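Local coordinates for conserved hypothetical protein (Enterococcus faecalis, PDB 1Z6M) that is of unknown function but has a thioredoxin-like fold of the Thioredoxin_4 family, consistent with a thiol-disulphide oxidoreductase of the DsbA-like kind, at residues A[18-24]-A[62-67]; A[29-35]-A[150-156]; A[66-70]-A[138-142]. All coordinates share one frame. Residues are numbered along the deposited sequence.

Interaction 1 (A[18-24]-A[62-67])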
ATOM      1  N   THR A  18       1.285  -0.759 -12.271  1.00 13.36           N
ATOM      2  CA  THR A  18       0.103  -1.313 -11.627  1.00 13.00           C
ATOM      3  C   THR A  18      -0.126  -0.675 -10.271  1.00 12.23           C
ATOM      4  O   THR A  18       0.792  -0.632  -9.442  1.00 12.05           O
ATOM      5  CB  THR A  18       0.259  -2.824 -11.446  1.00 12.69           C
ATOM      6  OG1 THR A  18       0.511  -3.416 -12.719  1.00 14.33           O
ATOM      7  CG2 THR A  18      -1.006  -3.426 -10.857  1.00 14.83           C
ATOM      8  N   GLY A  19      -1.349  -0.213 -10.029  1.00 12.04           N
ATOM      9  CA  GLY A  19      -1.693   0.259  -8.701  1.00 12.41           C
ATOM     10  C   GLY A  19      -2.197   1.671  -8.638  1.00 12.62           C
ATOM     11  O   GLY A  19      -2.566   2.258  -9.652  1.00 13.11           O
ATOM     12  N   LEU A  20      -2.251   2.203  -7.426  1.00 12.19           N
ATOM     13  CA  LEU A  20      -2.765   3.538  -7.184  1.00 13.09           C
ATOM     14  C   LEU A  20      -1.623   4.537  -7.275  1.00 12.81           C
ATOM     15  O   LEU A  20      -0.654   4.438  -6.524  1.00 12.48           O
ATOM     16  CB  LEU A  20      -3.395   3.582  -5.789  1.00 13.61           C
ATOM     17  CG  LEU A  20      -3.915   4.919  -5.268  1.00 13.89           C
ATOM     18  CD1 LEU A  20      -5.030   5.453  -6.158  1.00 16.71           C
ATOM     19  CD2 LEU A  20      -4.397   4.768  -3.834  1.00 14.41           C
ATOM     20  N   HIS A  21      -1.737   5.492  -8.196  1.00 12.54           N
ATOM     21  CA  HIS A  21      -0.689   6.493  -8.394  1.00 13.07           C
ATOM     22  C   HIS A  21      -1.020   7.770  -7.653  1.00 13.40           C
ATOM     23  O   HIS A  21      -2.071   8.361  -7.884  1.00 13.67           O
ATOM     24  CB  HIS A  21      -0.530   6.807  -9.876  1.00 13.73           C
ATOM     25  CG  HIS A  21       0.019   5.668 -10.666  1.00 14.18           C
ATOM     26  ND1 HIS A  21      -0.731   4.558 -10.991  1.00 17.09           N
ATOM     27  CD2 HIS A  21       1.241   5.470 -11.210  1.00 16.42           C
ATOM     28  CE1 HIS A  21       0.012   3.722 -11.693  1.00 17.20           C
ATOM     29  NE2 HIS A  21       1.216   4.243 -11.823  1.00 18.51           N
ATOM     30  N   ILE A  22      -0.111   8.194  -6.787  1.00 13.75           N
ATOM     31  CA  ILE A  22      -0.256   9.445  -6.031  1.00 14.26           C
ATOM     32  C   ILE A  22       0.913  10.341  -6.401  1.00 14.69           C
ATOM     33  O   ILE A  22       2.066   9.964  -6.209  1.00 15.22           O
ATOM     34  CB  ILE A  22      -0.249   9.197  -4.493  1.00 14.13           C
ATOM     35  CG1 ILE A  22      -1.373   8.244  -4.062  1.00 15.48           C
ATOM     36  CG2 ILE A  22      -0.283  10.509  -3.713  1.00 14.98           C
ATOM     37  CD1 ILE A  22      -2.786   8.681  -4.446  1.00 19.30           C
ATOM     38  N   GLY A  23       0.614  11.519  -6.935  1.00 15.17           N
ATOM     39  CA  GLY A  23       1.659  12.445  -7.323  1.00 15.95           C
ATOM     40  C   GLY A  23       1.791  12.588  -8.823  1.00 16.55           C
ATOM     41  O   GLY A  23       1.012  12.016  -9.596  1.00 17.15           O
ATOM     42  N   GLU A  24       2.792  13.353  -9.232  1.00 16.64           N
ATOM     43  CA  GLU A  24       3.022  13.636 -10.645  1.00 17.34           C
ATOM     44  C   GLU A  24       3.641  12.451 -11.391  1.00 16.42           C
ATOM     45  O   GLU A  24       4.587  11.842 -10.911  1.00 15.93           O
ATOM     46  CB  GLU A  24       3.897  14.880 -10.769  1.00 17.29           C
ATOM     47  CG  GLU A  24       3.254  16.115 -10.143  1.00 18.48           C
ATOM     48  CD  GLU A  24       4.171  17.331 -10.096  1.00 19.82           C
ATOM     49  OE1 GLU A  24       5.037  17.469 -10.982  1.00 22.41           O
ATOM     50  OE2 GLU A  24       4.013  18.152  -9.167  1.00 22.80           O
ATOM     51  N   VAL A  62       8.380  13.022  -5.637  1.00 13.22           N
ATOM     52  CA  VAL A  62       7.996  11.623  -5.494  1.00 13.23           C
ATOM     53  C   VAL A  62       6.645  11.330  -6.125  1.00 13.34           C
ATOM     54  O   VAL A  62       5.699  12.108  -5.979  1.00 13.66           O
ATOM     55  CB  VAL A  62       7.944  11.232  -3.991  1.00 13.19           C
ATOM     56  CG1 VAL A  62       7.238   9.888  -3.775  1.00 14.15           C
ATOM     57  CG2 VAL A  62       9.339  11.210  -3.386  1.00 13.30           C
ATOM     58  N   GLU A  63       6.578  10.205  -6.835  1.00 12.91           N
ATOM     59  CA  GLU A  63       5.310   9.577  -7.187  1.00 13.19           C
ATOM     60  C   GLU A  63       5.212   8.271  -6.411  1.00 12.34           C
ATOM     61  O   GLU A  63       6.139   7.462  -6.441  1.00 12.87           O
ATOM     62  CB  GLU A  63       5.240   9.270  -8.682  1.00 13.37           C
ATOM     63  CG  GLU A  63       3.885   8.686  -9.118  1.00 15.23           C
ATOM     64  CD  GLU A  63       3.846   8.193 -10.559  1.00 14.76           C
ATOM     65  OE1 GLU A  63       4.907   7.883 -11.137  1.00 17.58           O
ATOM     66  OE2 GLU A  63       2.728   8.102 -11.119  1.00 17.05           O
ATOM     67  N   ARG A  64       4.099   8.072  -5.715  1.00 11.60           N
ATOM     68  CA  ARG A  64       3.869   6.815  -5.009  1.00 11.23           C
ATOM     69  C   ARG A  64       3.042   5.912  -5.888  1.00 11.28           C
ATOM     70  O   ARG A  64       2.087   6.365  -6.534  1.00 11.81           O
ATOM     71  CB  ARG A  64       3.122   7.044  -3.704  1.00 11.51           C
ATOM     72  CG  ARG A  64       3.830   7.992  -2.744  1.00 11.49           C
ATOM     73  CD  ARG A  64       2.905   8.398  -1.610  1.00 12.26           C
ATOM     74  NE  ARG A  64       2.679   7.277  -0.701  1.00 12.83           N
ATOM     75  CZ  ARG A  64       1.880   7.318   0.361  1.00 13.10           C
ATOM     76  NH1 ARG A  64       1.188   8.415   0.645  1.00 14.10           N
ATOM     77  NH2 ARG A  64       1.768   6.247   1.140  1.00 13.09           N
ATOM     78  N   ILE A  65       3.421   4.632  -5.908  1.00 10.95           N
ATOM     79  CA  ILE A  65       2.629   3.610  -6.587  0.50 10.80           C
ATOM     80  C   ILE A  65       2.260   2.573  -5.534  1.00 10.87           C
ATOM     81  O   ILE A  65       3.081   1.760  -5.105  1.00 11.01           O
ATOM     82  CB  ILE A  65       3.347   2.967  -7.802  0.50 10.78           C
ATOM     83  CG1 ILE A  65       3.845   4.034  -8.783  0.50 10.12           C
ATOM     84  CG2 ILE A  65       2.401   2.000  -8.504  0.50 12.13           C
ATOM     85  CD1 ILE A  65       5.292   4.495  -8.529  0.50  8.67           C
ATOM     86  N   ILE A  66       1.006   2.651  -5.101  1.00 10.79           N
ATOM     87  CA  ILE A  66       0.522   1.867  -3.976  1.00 10.98           C
ATOM     88  C   ILE A  66      -0.141   0.600  -4.501  1.00  9.62           C
ATOM     89  O   ILE A  66      -1.139   0.673  -5.244  1.00 11.23           O
ATOM     90  CB  ILE A  66      -0.415   2.704  -3.076  1.00 11.21           C
ATOM     91  CG1 ILE A  66       0.349   3.908  -2.496  1.00 12.09           C
ATOM     92  CG2 ILE A  66      -0.990   1.844  -1.944  1.00 11.90           C
ATOM     93  CD1 ILE A  66      -0.546   4.972  -1.870  1.00 13.41           C
ATOM     94  N   LYS A  67       0.441  -0.532  -4.120  1.00 10.20           N
ATOM     95  CA  LYS A  67       0.039  -1.847  -4.597  1.00  9.87           C
ATOM     96  C   LYS A  67      -0.669  -2.577  -3.476  1.00  9.69           C
ATOM     97  O   LYS A  67      -0.031  -3.014  -2.516  1.00 10.33           O
ATOM     98  CB  LYS A  67       1.265  -2.612  -5.101  1.00 10.97           C
ATOM     99  CG  LYS A  67       1.906  -1.883  -6.294  1.00 12.91           C
ATOM    100  CD  LYS A  67       3.172  -2.551  -6.775  1.00 14.34           C
ATOM    101  CE  LYS A  67       3.866  -1.738  -7.862  1.00 12.72           C
ATOM    102  NZ  LYS A  67       3.280  -1.936  -9.239  1.00 11.40           N
TER
HETATM  103  O   HOH W   1       0.737   9.835 -11.162  1.00 29.96           O
HETATM  104  O   HOH W   2       4.674  14.313  -7.319  1.00 15.91           O

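Interaction 2 (A[29-35]-A[150-156])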
ATOM      1  N   VAL A  29      11.425  10.378  -8.434  1.00 14.56           N
ATOM      2  CA  VAL A  29      11.553   9.307  -7.452  1.00 14.08           C
ATOM      3  C   VAL A  29      10.259   8.506  -7.427  1.00 14.20           C
ATOM      4  O   VAL A  29       9.192   9.048  -7.137  1.00 14.54           O
ATOM      5  CB  VAL A  29      11.917   9.843  -6.051  1.00 13.61           C
ATOM      6  CG1 VAL A  29      11.966   8.705  -5.039  1.00 13.84           C
ATOM      7  CG2 VAL A  29      13.254  10.588  -6.097  1.00 14.48           C
ATOM      8  N   LYS A  30      10.368   7.219  -7.751  1.00 13.85           N
ATOM      9  CA  LYS A  30       9.211   6.326  -7.768  1.00 14.12           C
ATOM     10  C   LYS A  30       9.244   5.471  -6.521  1.00 13.93           C
ATOM     11  O   LYS A  30      10.190   4.714  -6.308  1.00 15.01           O
ATOM     12  CB  LYS A  30       9.236   5.428  -9.008  1.00 15.20           C
ATOM     13  CG  LYS A  30       9.341   6.171 -10.355  1.00 16.01           C
ATOM     14  CD  LYS A  30       8.215   7.178 -10.558  1.00 17.05           C
ATOM     15  CE  LYS A  30       8.206   7.706 -11.981  1.00 16.89           C
ATOM     16  NZ  LYS A  30       7.299   8.867 -12.109  1.00 17.83           N
HETATM   17  N   MSE A  31       8.221   5.620  -5.689  1.00 13.15           N
HETATM   18  CA  MSE A  31       8.129   4.901  -4.421  1.00 12.85           C
HETATM   19  C   MSE A  31       7.066   3.825  -4.558  1.00 12.01           C
HETATM   20  O   MSE A  31       5.888   4.143  -4.690  1.00 13.55           O
HETATM   21  CB  MSE A  31       7.764   5.878  -3.299  1.00 13.34           C
HETATM   22  CG  MSE A  31       7.648   5.244  -1.913  1.00 14.96           C
HETATM   23 SE   MSE A  31       7.353   6.477  -0.561  1.00 12.87          SE
HETATM   24  CE  MSE A  31       8.814   7.556  -0.777  1.00 17.77           C
ATOM     25  N   ILE A  32       7.487   2.566  -4.529  1.00 11.55           N
ATOM     26  CA  ILE A  32       6.578   1.431  -4.690  1.00 11.31           C
ATOM     27  C   ILE A  32       6.244   0.855  -3.321  1.00 11.33           C
ATOM     28  O   ILE A  32       7.142   0.553  -2.539  1.00 11.25           O
ATOM     29  CB  ILE A  32       7.216   0.368  -5.617  1.00 11.93           C
ATOM     30  CG1 ILE A  32       7.284   0.900  -7.064  1.00 13.29           C
ATOM     31  CG2 ILE A  32       6.438  -0.947  -5.571  1.00 13.97           C
ATOM     32  CD1 ILE A  32       8.281   0.182  -7.949  1.00 17.03           C
ATOM     33  N   GLU A  33       4.954   0.716  -3.028  1.00 10.65           N
ATOM     34  CA  GLU A  33       4.513   0.307  -1.694  1.00 10.66           C
ATOM     35  C   GLU A  33       3.574  -0.878  -1.791  1.00  9.84           C
ATOM     36  O   GLU A  33       2.421  -0.728  -2.217  1.00 10.98           O
ATOM     37  CB  GLU A  33       3.793   1.467  -0.978  1.00 11.11           C
ATOM     38  CG  GLU A  33       4.604   2.744  -0.995  1.00 11.34           C
ATOM     39  CD  GLU A  33       3.914   3.955  -0.413  1.00 12.10           C
ATOM     40  OE1 GLU A  33       3.149   3.854   0.583  1.00 13.03           O
ATOM     41  OE2 GLU A  33       4.182   5.041  -0.950  1.00 15.07           O
ATOM     42  N   PHE A  34       4.047  -2.047  -1.371  1.00  9.74           N
ATOM     43  CA  PHE A  34       3.189  -3.226  -1.252  1.00  9.51           C
ATOM     44  C   PHE A  34       2.621  -3.235   0.158  1.00  9.80           C
ATOM     45  O   PHE A  34       3.363  -3.336   1.138  1.00  9.98           O
ATOM     46  CB  PHE A  34       3.985  -4.518  -1.494  1.00  9.95           C
ATOM     47  CG  PHE A  34       4.362  -4.749  -2.930  1.00 10.74           C
ATOM     48  CD1 PHE A  34       5.508  -4.159  -3.473  1.00 11.81           C
ATOM     49  CD2 PHE A  34       3.568  -5.552  -3.751  1.00 11.03           C
ATOM     50  CE1 PHE A  34       5.868  -4.385  -4.801  1.00 12.64           C
ATOM     51  CE2 PHE A  34       3.912  -5.771  -5.071  1.00 11.56           C
ATOM     52  CZ  PHE A  34       5.054  -5.188  -5.601  1.00 12.14           C
ATOM     53  N   ILE A  35       1.304  -3.105   0.256  1.00 10.01           N
ATOM     54  CA  ILE A  35       0.657  -3.003   1.551  1.00 10.79           C
ATOM     55  C   ILE A  35      -0.643  -3.807   1.567  1.00 10.52           C
ATOM     56  O   ILE A  35      -1.221  -4.132   0.521  1.00 10.45           O
ATOM     57  CB  ILE A  35       0.346  -1.535   1.970  1.00 12.07           C
ATOM     58  CG1 ILE A  35      -0.619  -0.885   0.994  1.00 12.38           C
ATOM     59  CG2 ILE A  35       1.640  -0.694   2.155  1.00 12.95           C
ATOM     60  CD1 ILE A  35      -1.210   0.419   1.537  1.00 14.39           C
ATOM     61  N   VAL A 150       4.250  -7.739   3.946  1.00 11.35           N
ATOM     62  CA  VAL A 150       3.896  -6.333   3.899  1.00 10.87           C
ATOM     63  C   VAL A 150       4.226  -5.679   5.245  1.00 10.67           C
ATOM     64  O   VAL A 150       4.279  -6.358   6.272  1.00 11.15           O
ATOM     65  CB  VAL A 150       2.400  -6.116   3.535  1.00 10.55           C
ATOM     66  CG1 VAL A 150       2.119  -6.583   2.093  1.00 11.31           C
ATOM     67  CG2 VAL A 150       1.476  -6.800   4.542  1.00 11.20           C
ATOM     68  N   PRO A 151       4.496  -4.368   5.245  1.00 10.06           N
ATOM     69  CA  PRO A 151       4.713  -3.541   4.070  1.00 10.27           C
ATOM     70  C   PRO A 151       6.097  -3.802   3.478  1.00 10.42           C
ATOM     71  O   PRO A 151       7.059  -4.022   4.220  1.00 11.89           O
ATOM     72  CB  PRO A 151       4.644  -2.111   4.640  1.00 10.14           C
ATOM     73  CG  PRO A 151       5.139  -2.260   6.035  1.00 10.37           C
ATOM     74  CD  PRO A 151       4.670  -3.600   6.496  1.00 10.20           C
ATOM     75  N   THR A 152       6.192  -3.818   2.150  1.00 10.15           N
ATOM     76  CA  THR A 152       7.480  -3.784   1.470  1.00 10.38           C
ATOM     77  C   THR A 152       7.509  -2.526   0.633  1.00  9.69           C
ATOM     78  O   THR A 152       6.668  -2.355  -0.256  1.00  9.95           O
ATOM     79  CB  THR A 152       7.698  -5.038   0.593  1.00 10.34           C
ATOM     80  OG1 THR A 152       7.739  -6.188   1.438  1.00 11.03           O
ATOM     81  CG2 THR A 152       9.013  -4.969  -0.151  1.00 11.23           C
ATOM     82  N   ILE A 153       8.444  -1.629   0.953  1.00 10.69           N
ATOM     83  CA  ILE A 153       8.567  -0.355   0.264  1.00 10.72           C
ATOM     84  C   ILE A 153       9.861  -0.377  -0.518  1.00 10.86           C
ATOM     85  O   ILE A 153      10.890  -0.803   0.017  1.00 10.44           O
ATOM     86  CB  ILE A 153       8.559   0.869   1.238  1.00 11.46           C
ATOM     87  CG1 ILE A 153       7.506   0.722   2.359  1.00 12.15           C
ATOM     88  CG2 ILE A 153       8.414   2.194   0.447  1.00 11.71           C
ATOM     89  CD1 ILE A 153       6.071   0.602   1.911  1.00 13.14           C
ATOM     90  N   ILE A 154       9.813   0.080  -1.765  1.00 10.74           N
ATOM     91  CA  ILE A 154      10.970  -0.002  -2.633  1.00 11.46           C
ATOM     92  C   ILE A 154      11.161   1.338  -3.336  1.00 11.27           C
ATOM     93  O   ILE A 154      10.226   1.884  -3.937  1.00 11.76           O
ATOM     94  CB  ILE A 154      10.820  -1.140  -3.678  1.00 11.42           C
ATOM     95  CG1 ILE A 154      10.717  -2.497  -2.980  1.00 13.24           C
ATOM     96  CG2 ILE A 154      11.996  -1.147  -4.654  1.00 13.42           C
ATOM     97  CD1 ILE A 154      10.357  -3.633  -3.905  1.00 15.46           C
ATOM     98  N   ILE A 155      12.381   1.865  -3.247  1.00 11.62           N
ATOM     99  CA  ILE A 155      12.783   3.018  -4.042  1.00 12.48           C
ATOM    100  C   ILE A 155      14.050   2.569  -4.741  1.00 12.10           C
ATOM    101  O   ILE A 155      15.104   2.430  -4.100  1.00 12.22           O
ATOM    102  CB  ILE A 155      13.078   4.264  -3.181  1.00 11.99           C
ATOM    103  CG1 ILE A 155      11.837   4.670  -2.370  1.00 12.90           C
ATOM    104  CG2 ILE A 155      13.568   5.424  -4.074  1.00 14.14           C
ATOM    105  CD1 ILE A 155      12.080   5.744  -1.316  1.00 13.84           C
ATOM    106  N   GLY A 156      13.953   2.312  -6.044  1.00 12.48           N
ATOM    107  CA  GLY A 156      15.105   1.806  -6.791  1.00 13.17           C
ATOM    108  C   GLY A 156      15.590   0.492  -6.202  1.00 12.89           C
ATOM    109  O   GLY A 156      14.819  -0.464  -6.097  1.00 12.68           O
TER
HETATM  110  O   HOH W   3      12.063   3.253  -7.813  1.00 22.75           O
HETATM  111  O   HOH W   4      10.678   2.156  -6.760  1.00 28.96           O

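Interaction 3 (A[66-70]-A[138-142])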
ATOM      1  N   ILE A  66       1.006   2.651  -5.101  1.00 10.79           N
ATOM      2  CA  ILE A  66       0.522   1.867  -3.976  1.00 10.98           C
ATOM      3  C   ILE A  66      -0.141   0.600  -4.501  1.00  9.62           C
ATOM      4  O   ILE A  66      -1.139   0.673  -5.244  1.00 11.23           O
ATOM      5  CB  ILE A  66      -0.415   2.704  -3.076  1.00 11.21           C
ATOM      6  CG1 ILE A  66       0.349   3.908  -2.496  1.00 12.09           C
ATOM      7  CG2 ILE A  66      -0.990   1.844  -1.944  1.00 11.90           C
ATOM      8  CD1 ILE A  66      -0.546   4.972  -1.870  1.00 13.41           C
ATOM      9  N   LYS A  67       0.441  -0.532  -4.120  1.00 10.20           N
ATOM     10  CA  LYS A  67       0.039  -1.847  -4.597  1.00  9.87           C
ATOM     11  C   LYS A  67      -0.669  -2.577  -3.476  1.00  9.69           C
ATOM     12  O   LYS A  67      -0.031  -3.014  -2.516  1.00 10.33           O
ATOM     13  CB  LYS A  67       1.265  -2.612  -5.101  1.00 10.97           C
ATOM     14  CG  LYS A  67       1.906  -1.883  -6.294  1.00 12.91           C
ATOM     15  CD  LYS A  67       3.172  -2.551  -6.775  1.00 14.34           C
ATOM     16  CE  LYS A  67       3.866  -1.738  -7.862  1.00 12.72           C
ATOM     17  NZ  LYS A  67       3.280  -1.936  -9.239  1.00 11.40           N
ATOM     18  N   LEU A  68      -1.987  -2.685  -3.604  1.00  9.90           N
ATOM     19  CA  LEU A  68      -2.810  -3.309  -2.563  1.00  9.82           C
ATOM     20  C   LEU A  68      -2.764  -4.814  -2.758  1.00 10.25           C
ATOM     21  O   LEU A  68      -3.336  -5.353  -3.709  1.00 10.91           O
ATOM     22  CB  LEU A  68      -4.231  -2.745  -2.584  1.00 10.60           C
ATOM     23  CG  LEU A  68      -4.293  -1.228  -2.349  1.00 10.61           C
ATOM     24  CD1 LEU A  68      -5.738  -0.774  -2.378  1.00 12.21           C
ATOM     25  CD2 LEU A  68      -3.641  -0.804  -1.047  1.00 12.05           C
ATOM     26  N   PHE A  69      -2.018  -5.459  -1.863  1.00  9.97           N
ATOM     27  CA  PHE A  69      -1.640  -6.864  -1.973  1.00 10.28           C
ATOM     28  C   PHE A  69      -2.647  -7.686  -1.165  1.00 10.85           C
ATOM     29  O   PHE A  69      -2.620  -7.683   0.082  1.00 10.71           O
ATOM     30  CB  PHE A  69      -0.217  -6.974  -1.395  1.00 10.70           C
ATOM     31  CG  PHE A  69       0.508  -8.289  -1.625  1.00 10.56           C
ATOM     32  CD1 PHE A  69      -0.074  -9.385  -2.259  1.00 11.67           C
ATOM     33  CD2 PHE A  69       1.809  -8.420  -1.135  1.00 11.45           C
ATOM     34  CE1 PHE A  69       0.658 -10.579  -2.412  1.00 12.29           C
ATOM     35  CE2 PHE A  69       2.523  -9.592  -1.288  1.00 12.05           C
ATOM     36  CZ  PHE A  69       1.945 -10.680  -1.921  1.00 12.32           C
ATOM     37  N   ASP A  70      -3.561  -8.369  -1.868  1.00 11.30           N
ATOM     38  CA  ASP A  70      -4.475  -9.309  -1.174  1.00 11.56           C
ATOM     39  C   ASP A  70      -3.666 -10.503  -0.688  1.00 12.68           C
ATOM     40  O   ASP A  70      -2.893 -11.090  -1.458  1.00 13.77           O
ATOM     41  CB  ASP A  70      -5.663  -9.824  -2.012  1.00 14.49           C
ATOM     42  CG  ASP A  70      -6.594  -8.713  -2.509  1.00 11.42           C
ATOM     43  OD1 ASP A  70      -6.358  -7.490  -2.269  1.00 11.80           O
ATOM     44  OD2 ASP A  70      -7.625  -9.092  -3.127  1.00 12.97           O
ATOM     45  N   VAL A 138      -1.078  -7.455  -8.980  1.00 11.44           N
ATOM     46  CA  VAL A 138      -0.265  -7.183  -7.791  1.00 11.06           C
ATOM     47  C   VAL A 138       0.283  -8.474  -7.186  1.00 11.44           C
ATOM     48  O   VAL A 138       1.454  -8.548  -6.817  1.00 11.44           O
ATOM     49  CB  VAL A 138      -1.044  -6.365  -6.754  1.00 11.16           C
ATOM     50  CG1 VAL A 138      -0.277  -6.273  -5.454  1.00 12.20           C
ATOM     51  CG2 VAL A 138      -1.319  -4.972  -7.298  1.00 12.14           C
ATOM     52  N   ILE A 139      -0.559  -9.496  -7.074  1.00 11.64           N
ATOM     53  CA  ILE A 139      -0.085 -10.776  -6.550  1.00 12.01           C
ATOM     54  C   ILE A 139       1.038 -11.355  -7.434  1.00 11.63           C
ATOM     55  O   ILE A 139       2.063 -11.825  -6.927  1.00 11.41           O
ATOM     56  CB  ILE A 139      -1.241 -11.777  -6.421  1.00 11.71           C
ATOM     57  CG1 ILE A 139      -2.206 -11.319  -5.324  1.00 12.53           C
ATOM     58  CG2 ILE A 139      -0.720 -13.196  -6.161  1.00 12.56           C
ATOM     59  CD1 ILE A 139      -3.540 -12.015  -5.358  1.00 12.89           C
ATOM     60  N   ALA A 140       0.847 -11.299  -8.753  1.00 11.82           N
ATOM     61  CA  ALA A 140       1.835 -11.810  -9.706  1.00 11.50           C
ATOM     62  C   ALA A 140       3.143 -11.029  -9.640  1.00 11.64           C
ATOM     63  O   ALA A 140       4.217 -11.610  -9.716  1.00 12.26           O
ATOM     64  CB  ALA A 140       1.264 -11.775 -11.118  1.00 11.86           C
ATOM     65  N   GLU A 141       3.049  -9.711  -9.479  1.00 11.67           N
ATOM     66  CA  GLU A 141       4.229  -8.850  -9.379  1.00 11.48           C
ATOM     67  C   GLU A 141       4.997  -9.138  -8.089  1.00 11.23           C
ATOM     68  O   GLU A 141       6.216  -9.293  -8.108  1.00 11.07           O
ATOM     69  CB  GLU A 141       3.808  -7.384  -9.455  1.00 12.11           C
ATOM     70  CG  GLU A 141       4.951  -6.407  -9.442  1.00 11.95           C
ATOM     71  CD  GLU A 141       4.511  -4.953  -9.413  1.00 11.16           C
ATOM     72  OE1 GLU A 141       3.323  -4.656  -9.694  1.00 12.53           O
ATOM     73  OE2 GLU A 141       5.374  -4.091  -9.144  1.00 12.14           O
ATOM     74  N   ALA A 142       4.282  -9.223  -6.971  1.00 11.32           N
ATOM     75  CA  ALA A 142       4.917  -9.581  -5.702  1.00 11.47           C
ATOM     76  C   ALA A 142       5.624 -10.925  -5.849  1.00 11.39           C
ATOM     77  O   ALA A 142       6.755 -11.112  -5.381  1.00 11.66           O
ATOM     78  CB  ALA A 142       3.889  -9.623  -4.580  1.00 11.92           C
TER

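Interaction 1 (A[18-24]-A[62-67])
Four main-chain hydrogen bonds join the two segments in reciprocal pairs. L20 N to I66 O is 2.9 Å and I66 N to L20 O 2.8 Å, both with 174° at the hydrogen; I22 N to R64 O is 2.9 Å and R64 N to I22 O 2.8 Å, at 170° and 160°. At one end K67 NZ donates to T18 O (2.8 Å), tying the residues before strand 20-22 to the lysine; the same ammonium forms a salt bridge with E141. At the other end one water links G23 O (2.7 Å) to E63 OE2 (2.6 Å), while E63 OE1 pairs with K30; a second bridges E24 N (2.9 Å) and V62 O (2.8 Å). The strand directions differ by 159°, so the pairing is antiparallel, with H21 and I65 as the non-hydrogen-bonded pair between the two bonded ones. Strand 20-22 is outermost in the mixed sheet of this thioredoxin-like fold, next to strand 62-68. G19 and G23 flank it with phi of 123° and 110°; an ideal CB would lie 2.7 Å from I66 O in G19 and 2.8 Å from V62 O in G23, leaving no room for a side chain. L20, I22, R64 and I66 share a face, where I22 CG1 meets I66 CD1 at 4.0 Å and L20 CB lies 4.1 Å from I66 CB; helix 91-103 covers L20 and I22. On the other face, I65 CG2 sits over a face of the H21 ring, whose edge carbon CD2 lies 3.0 Å from E63 OE2, and H21 NE2 bonds to T16 O.

Interaction 2 (A[29-35]-A[150-156])
This is an antiparallel strand pairing inside the mixed sheet, where strand 29-35 is flanked on its other side by strand 62-68 and strand 152-155 leads on to edge strand 158-160. The axes approach to 4.7 Å with directions 167° apart. Two reciprocal bond pairs set the register: I32 N to I154 O (2.9 Å) with I154 N to I32 O (2.8 Å), and F34 N to T152 O (2.9 Å) with T152 N to F34 O (3.0 Å). E33 and I153 form the non-hydrogen-bonded pair between them. Beyond I32, water takes over: one molecule joins K30 O (2.8 Å) to G156 N (2.8 Å), another K30 O (2.6 Å) to I154 O (2.9 Å). M31 is selenomethionine; its CG lies 3.9 Å from I153 CG2 and its CE 3.8 Å from I155 CD1, on the face covered by helix 40-58. The peptide before P151 is cis, as in the cis-proline loop of thioredoxin-like proteins, and V150 touches C42 of a probable CxxC motif at the start of that helix. Backbone bonds and aliphatic contacts thus hold the pair, and its one buried acid, E33, finds its countercharge in R64 of strand 62-68.

Interaction 3 (A[66-70]-A[138-142])
The polar link is a salt bridge: K67 NZ lies 2.8 Å from E141 OE1, with a weak second hydrogen bond to E141 OE2 at 3.0 Å. Both residues are buried; K67 NZ also donates to T18 O and N15 O, and E141 OE2 accepts from N15 N. Apolar packing centres on V138, whose CG1 is 4.0 Å from K67 CB and 4.1 Å from F69 CB. The F69 ring adds a CH-pi contact, A142 CB standing 3.9 Å from the ring centroid and 30° off its normal, while I139 CG1 approaches the ring edge, 4.2 Å from F69 CE1. V138 and A142, one helical turn apart (A142 N to V138 O, 2.9 Å), both face the segment. In this thioredoxin-like fold helix 132-145 packs on one sheet face at the C-terminal end of strand 62-68, segment 138-142 running at 106° to strand 66-68, axes 9.1 Å apart; F34 of strand 29-35 touches K67 and E141, while L68 points away and packs on H83 of helix 77-83.

In the fold
All three contacts are largely buried and lie in one thioredoxin-like domain, their centres 10 to 13 Å apart. Interactions 1 and 2 are antiparallel pairings on opposite flanks of a central parallel pair, strands 29-35 and 62-68, which K67 N to E33 O (2.8 Å) and R64 NE to E33 OE2 (2.7 Å) join directly. Interaction 1 includes an outermost strand of the sheet, whereas interaction 2 pairs two inner strands and is more aliphatic. Interaction 3 shares K67 with interaction 1 but replaces backbone bonding with helix-to-strand packing and an ionic pair. The aliphatic chain of that lysine also packs on I32 and F34 of interaction 2.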